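Local structure of DNA polymerase (Pyrobaculum calidifontis, 5MDN) at residues L542-E547 / E580-I585. The protein probably catalyses the template-directed extension of DNA by deoxyribonucleoside triphosphates, with release of diphosphate, as a family B DNA polymerase. Sequence-based numbering, arbitrary orientation.
Sequences LLDVVE and EERHGI
D544 reaches across from helix 528-551 to meet both R582 and H583 at the C-terminal end of helix 572-583. With CG anti to the backbone N (chi1 177°), its carboxylate is carried out between the two helices. D544 OD2 forms a salt bridge with R582 NH1 at 3.3 Å, but the hydrogen bond within it is weak and bent (130°), and the two planes are nearly perpendicular. D544 OD1 lies 3.4 Å from H583 CE1, at the ring's edge, and accepts a hydrogen bond from Y578 OH, its stronger polar partner. The R582 guanidinium lies with one face over H583 NE2, while V545 CG2 slides past obliquely, 4.0 Å from H583 CE1. This V545 side is the closely packed one, buried further by L575, V579 and F421, whereas R582 lies on the exposed outer side. Replacing D544 by an alanine would probably leave R582 without this counter-charge and Y578 OH without this partner. G584, with positive phi, follows the last turn of helix 572-583. Away from the metal sites, both helices pack against the palm's antiparallel sheet, which includes 416-420, 556-560 and 563-567; L542 packs on V405 of strand 404-406 and I585 against helix 424-431.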
loop_
_atom_site.group_PDB
_atom_site.type_symbol
_atom_site.label_atom_id
_atom_site.label_comp_id
_atom_site.label_asym_id
_atom_site.label_seq_id
_atom_site.Cartn_x
_atom_site.Cartn_y
_atom_site.Cartn_z
ATOM N N LEU A 542 13.061 -22.003 -14.752
ATOM C CA LEU A 542 13.717 -21.981 -13.449
ATOM C C LEU A 542 14.482 -23.274 -13.205
ATOM O O LEU A 542 15.639 -23.250 -12.770
ATOM C CB LEU A 542 12.691 -21.745 -12.340
ATOM C CG LEU A 542 12.289 -20.301 -12.045
ATOM C CD1 LEU A 542 11.215 -20.267 -10.972
ATOM C CD2 LEU A 542 13.498 -19.483 -11.620
ATOM N N LEU A 543 13.849 -24.419 -13.487
ATOM C CA LEU A 543 14.544 -25.700 -13.392
ATOM C C LEU A 543 15.772 -25.740 -14.292
ATOM O O LEU A 543 16.752 -26.425 -13.977
ATOM C CB LEU A 543 13.589 -26.844 -13.737
ATOM C CG LEU A 543 12.777 -27.453 -12.590
ATOM C CD1 LEU A 543 11.683 -26.516 -12.110
ATOM C CD2 LEU A 543 12.183 -28.790 -13.017
ATOM N N ASP A 544 15.733 -25.030 -15.421
ATOM C CA ASP A 544 16.915 -24.930 -16.270
ATOM C C ASP A 544 18.024 -24.148 -15.575
ATOM O O ASP A 544 19.197 -24.533 -15.640
ATOM C CB ASP A 544 16.546 -24.283 -17.606
ATOM C CG ASP A 544 17.749 -24.075 -18.511
ATOM O OD1 ASP A 544 18.519 -23.119 -18.278
ATOM O OD2 ASP A 544 17.930 -24.873 -19.456
ATOM N N VAL A 545 17.673 -23.043 -14.910
ATOM C CA VAL A 545 18.689 -22.197 -14.292
ATOM C C VAL A 545 19.248 -22.841 -13.026
ATOM O O VAL A 545 20.413 -22.614 -12.673
ATOM C CB VAL A 545 18.102 -20.799 -14.020
ATOM C CG1 VAL A 545 19.093 -19.918 -13.277
ATOM C CG2 VAL A 545 17.694 -20.136 -15.326
ATOM N N VAL A 546 18.462 -23.674 -12.338
ATOM C CA VAL A 546 19.006 -24.390 -11.187
ATOM C C VAL A 546 19.933 -25.511 -11.647
ATOM O O VAL A 546 20.958 -25.786 -11.012
ATOM C CB VAL A 546 17.881 -24.906 -10.264
ATOM C CG1 VAL A 546 16.907 -23.784 -9.929
ATOM C CG2 VAL A 546 17.153 -26.103 -10.859
ATOM N N GLU A 547 19.593 -26.178 -12.755
ATOM C CA GLU A 547 20.460 -27.227 -13.280
ATOM C C GLU A 547 21.756 -26.643 -13.831
ATOM O O GLU A 547 22.831 -27.226 -13.650
ATOM C CB GLU A 547 19.727 -28.029 -14.355
ATOM C CG GLU A 547 20.604 -29.028 -15.095
ATOM C CD GLU A 547 21.258 -30.038 -14.170
ATOM O OE1 GLU A 547 20.629 -30.424 -13.161
ATOM O OE2 GLU A 547 22.406 -30.444 -14.449
ATOM N N GLU A 580 20.779 -13.903 -18.946
ATOM C CA GLU A 580 20.605 -12.851 -19.942
ATOM C C GLU A 580 20.814 -13.395 -21.353
ATOM O O GLU A 580 19.977 -13.190 -22.239
ATOM C CB GLU A 580 21.564 -11.696 -19.659
ATOM C CG GLU A 580 21.049 -10.322 -20.087
ATOM C CD GLU A 580 20.742 -10.236 -21.571
ATOM O OE1 GLU A 580 21.694 -10.294 -22.377
ATOM O OE2 GLU A 580 19.548 -10.113 -21.929
ATOM N N GLU A 581 21.936 -14.078 -21.584
ATOM C CA GLU A 581 22.237 -14.577 -22.924
ATOM C C GLU A 581 21.286 -15.702 -23.326
ATOM O O GLU A 581 20.818 -15.749 -24.469
ATOM C CB GLU A 581 23.693 -15.032 -22.992
ATOM C CG GLU A 581 24.687 -13.882 -22.891
ATOM C CD GLU A 581 26.129 -14.333 -23.002
ATOM O OE1 GLU A 581 26.363 -15.546 -23.183
ATOM O OE2 GLU A 581 27.032 -13.473 -22.908
ATOM N N ARG A 582 20.985 -16.613 -22.399
ATOM C CA ARG A 582 20.149 -17.770 -22.715
ATOM C C ARG A 582 18.669 -17.414 -22.770
ATOM O O ARG A 582 17.967 -17.803 -23.709
ATOM C CB ARG A 582 20.385 -18.872 -21.678
ATOM C CG ARG A 582 19.493 -20.103 -21.807
ATOM C CD ARG A 582 19.464 -20.721 -23.189
ATOM N NE ARG A 582 18.238 -21.493 -23.386
ATOM C CZ ARG A 582 18.016 -22.700 -22.873
ATOM N NH1 ARG A 582 18.938 -23.289 -22.123
ATOM N NH2 ARG A 582 16.866 -23.320 -23.107
ATOM N N HIS A 583 18.177 -16.673 -21.779
ATOM C CA HIS A 583 16.749 -16.431 -21.656
ATOM C C HIS A 583 16.336 -14.991 -21.930
ATOM O O HIS A 583 15.133 -14.712 -21.979
ATOM C CB HIS A 583 16.271 -16.849 -20.258
ATOM C CG HIS A 583 16.266 -18.331 -20.048
ATOM N ND1 HIS A 583 17.118 -18.962 -19.167
ATOM C CD2 HIS A 583 15.524 -19.310 -20.617
ATOM C CE1 HIS A 583 16.895 -20.263 -19.195
ATOM N NE2 HIS A 583 15.931 -20.501 -20.067
ATOM N N GLY A 584 17.285 -14.076 -22.112
ATOM C CA GLY A 584 16.933 -12.690 -22.356
ATOM C C GLY A 584 16.278 -12.008 -21.178
ATOM O O GLY A 584 15.467 -11.097 -21.369
ATOM N N ILE A 585 16.609 -12.425 -19.959
ATOM C CA ILE A 585 16.006 -11.894 -18.743
ATOM C C ILE A 585 17.094 -11.208 -17.933
ATOM O O ILE A 585 18.167 -11.784 -17.716
ATOM C CB ILE A 585 15.324 -13.003 -17.922
ATOM C CG1 ILE A 585 14.170 -13.617 -18.715
ATOM C CG2 ILE A 585 14.818 -12.459 -16.596
ATOM C CD1 ILE A 585 13.561 -14.835 -18.068
#